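Local coordinates for hypothetical protein (Mesorhizobium loti, PDB 2O2X) that removes the C-7 phosphate from D-glycero-beta-D-manno-heptose 1,7-bisphosphate, a magnesium-dependent step in ADP-heptose biosynthesis, at residues Gln60-Ile65 with Glu108-Asp113. Residues are numbered along the deposited sequence; the frame is centred on the assembly and turned at random.
Sequences QMLPAI and EGVFVD
Leu-62 and Ile-65 share one first torsion: CG of Leu-62 (chi1 -63°) and CG1 of Ile-65 (chi1 -57°) each stand anti to their own carbonyl carbon, which leaves CG2 of Ile-65 anti to its backbone N. One helical turn apart, the two residues turn toward 108-113, a worked example of how residues of one helix pack on the chain leaving another. Val-110 answers with CG2 flanked by both its backbone N and its carbonyl carbon (chi1 -52°, CG1 anti to that carbon). That methyl touches both partners, 3.9 Å from CD2 of Leu-62 and 3.8 Å from CG2 of Ile-65, and Val-110 crosses each side chain at about a right angle. The closest apolar approach in this group joins CG2 of Ile-65 to CB of Val-110, at 3.7 Å. The same Ile-65 methyl comes within 3.3 Å of O of Phe-111, a carbonyl that Asn-69, further along helix 62-71, hydrogen-bonds. The other branch of Leu-62 crosses the bent Glu-108 chain at about a right angle: its CD1 rests 3.7 Å from CG of Glu-108 and also touches the carboxylate, with OE1 of Glu-108 at 3.9 Å. Between Glu-108 and Val-110, Gly-109 adopts positive phi in a Schellman motif that ends helix 91-107 and turns the chain toward strand 114-118. Leu-105 of that helix touches Leu-62, Ile-65 and Val-110 alike, so the three meet over a common neighbour. The contact thus joins helix 62-71 of the HAD-type alpha/beta fold to the connection between helix 91-107 and strand 114-118, Leu-105 supplying the link to the second helix, with the Ile-65 side chain about 9 Å from that of Arg-38, a probable substrate-binding residue. With no polar bond between the two segments, the contact rests on van der Waals packing of branched aliphatic groups, Ile-65 and Val-110 being buried, and the Glu-108 carboxylate, on an exposed residue, is the charged group that reaches it.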
loop_
_atom_site.group_PDB
_atom_site.type_symbol
_atom_site.label_atom_id
_atom_site.label_comp_id
_atom_site.label_asym_id
_atom_site.label_seq_id
_atom_site.Cartn_x
_atom_site.Cartn_y
_atom_site.Cartn_z
ATOM N N GLN A 60 4.101 -14.710 -1.406
ATOM C CA GLN A 60 3.497 -14.826 -0.068
ATOM C C GLN A 60 2.513 -13.688 0.271
ATOM O O GLN A 60 1.771 -13.793 1.230
ATOM C CB GLN A 60 4.565 -15.035 1.006
ATOM C CG GLN A 60 5.646 -14.016 1.091
ATOM C CD GLN A 60 6.885 -14.325 0.231
ATOM O OE1 GLN A 60 6.844 -14.268 -1.010
ATOM N NE2 GLN A 60 8.001 -14.587 0.885
HETATM N N MSE A 61 2.475 -12.642 -0.554
HETATM C CA MSE A 61 1.454 -11.597 -0.389
HETATM C C MSE A 61 0.154 -11.951 -1.112
HETATM O O MSE A 61 -0.900 -11.371 -0.859
HETATM C CB MSE A 61 1.966 -10.225 -0.870
HETATM C CG MSE A 61 1.191 -9.033 -0.331
HETATM SE SE MSE A 61 0.950 -8.922 1.585
HETATM C CE MSE A 61 2.727 -9.375 2.134
ATOM N N LEU A 62 0.226 -12.868 -2.076
ATOM C CA LEU A 62 -0.939 -13.123 -2.915
ATOM C C LEU A 62 -2.156 -13.679 -2.145
ATOM O O LEU A 62 -3.281 -13.270 -2.435
ATOM C CB LEU A 62 -0.576 -14.045 -4.087
ATOM C CG LEU A 62 0.451 -13.443 -5.063
ATOM C CD1 LEU A 62 0.947 -14.455 -6.079
ATOM C CD2 LEU A 62 -0.123 -12.221 -5.768
ATOM N N PRO A 63 -1.960 -14.577 -1.141
ATOM C CA PRO A 63 -3.126 -14.991 -0.353
ATOM C C PRO A 63 -3.849 -13.830 0.325
ATOM O O PRO A 63 -5.061 -13.853 0.482
ATOM C CB PRO A 63 -2.519 -15.946 0.677
ATOM C CG PRO A 63 -1.332 -16.501 -0.024
ATOM C CD PRO A 63 -0.755 -15.320 -0.719
ATOM N N ALA A 64 -3.101 -12.838 0.784
ATOM C CA ALA A 64 -3.741 -11.674 1.433
ATOM C C ALA A 64 -4.572 -10.857 0.469
ATOM O O ALA A 64 -5.689 -10.448 0.801
ATOM C CB ALA A 64 -2.677 -10.800 2.095
ATOM N N ILE A 65 -4.039 -10.589 -0.717
ATOM C CA ILE A 65 -4.796 -9.853 -1.709
ATOM C C ILE A 65 -6.043 -10.652 -2.123
ATOM O O ILE A 65 -7.133 -10.105 -2.165
ATOM C CB ILE A 65 -3.924 -9.492 -2.938
ATOM C CG1 ILE A 65 -2.685 -8.686 -2.523
ATOM C CG2 ILE A 65 -4.721 -8.664 -3.937
ATOM C CD1 ILE A 65 -1.757 -8.383 -3.647
ATOM N N GLU A 108 -2.341 -13.795 -11.666
ATOM C CA GLU A 108 -2.580 -14.615 -10.472
ATOM C C GLU A 108 -4.031 -14.582 -9.991
ATOM O O GLU A 108 -4.388 -15.202 -8.963
ATOM C CB GLU A 108 -1.673 -14.135 -9.319
ATOM C CG GLU A 108 -0.177 -14.204 -9.571
ATOM C CD GLU A 108 0.334 -15.601 -9.777
ATOM O OE1 GLU A 108 -0.220 -16.557 -9.181
ATOM O OE2 GLU A 108 1.301 -15.733 -10.553
ATOM N N GLY A 109 -4.863 -13.825 -10.702
ATOM C CA GLY A 109 -6.269 -13.722 -10.412
ATOM C C GLY A 109 -6.619 -12.799 -9.268
ATOM O O GLY A 109 -7.678 -12.949 -8.644
ATOM N N VAL A 110 -5.744 -11.835 -8.978
ATOM C CA VAL A 110 -5.991 -10.890 -7.877
ATOM C C VAL A 110 -5.850 -9.458 -8.396
ATOM O O VAL A 110 -5.339 -9.222 -9.500
ATOM C CB VAL A 110 -5.094 -11.158 -6.620
ATOM C CG1 VAL A 110 -5.210 -12.636 -6.180
ATOM C CG2 VAL A 110 -3.621 -10.816 -6.883
ATOM N N PHE A 111 -6.357 -8.521 -7.614
ATOM C CA PHE A 111 -6.380 -7.134 -8.046
ATOM C C PHE A 111 -6.304 -6.164 -6.877
ATOM O O PHE A 111 -6.484 -6.531 -5.713
ATOM C CB PHE A 111 -7.645 -6.853 -8.866
ATOM C CG PHE A 111 -8.850 -7.461 -8.303
ATOM C CD1 PHE A 111 -9.529 -6.861 -7.266
ATOM C CD2 PHE A 111 -9.315 -8.686 -8.776
ATOM C CE1 PHE A 111 -10.677 -7.448 -6.718
ATOM C CE2 PHE A 111 -10.452 -9.265 -8.240
ATOM C CZ PHE A 111 -11.132 -8.651 -7.212
ATOM N N VAL A 112 -6.033 -4.912 -7.227
ATOM C CA VAL A 112 -6.112 -3.822 -6.269
ATOM C C VAL A 112 -7.142 -2.809 -6.774
ATOM O O VAL A 112 -7.630 -2.898 -7.914
ATOM C CB VAL A 112 -4.757 -3.156 -6.020
ATOM C CG1 VAL A 112 -3.665 -4.202 -5.703
ATOM C CG2 VAL A 112 -4.326 -2.291 -7.159
ATOM N N ASP A 113 -7.489 -1.866 -5.904
ATOM C CA ASP A 113 -8.588 -0.915 -6.145
ATOM C C ASP A 113 -8.180 0.552 -6.181
ATOM O O ASP A 113 -8.913 1.408 -6.679
ATOM C CB ASP A 113 -9.652 -1.173 -5.108
ATOM C CG ASP A 113 -10.151 -2.597 -5.182
ATOM O OD1 ASP A 113 -10.785 -2.916 -6.239
ATOM O OD2 ASP A 113 -9.856 -3.404 -4.264
#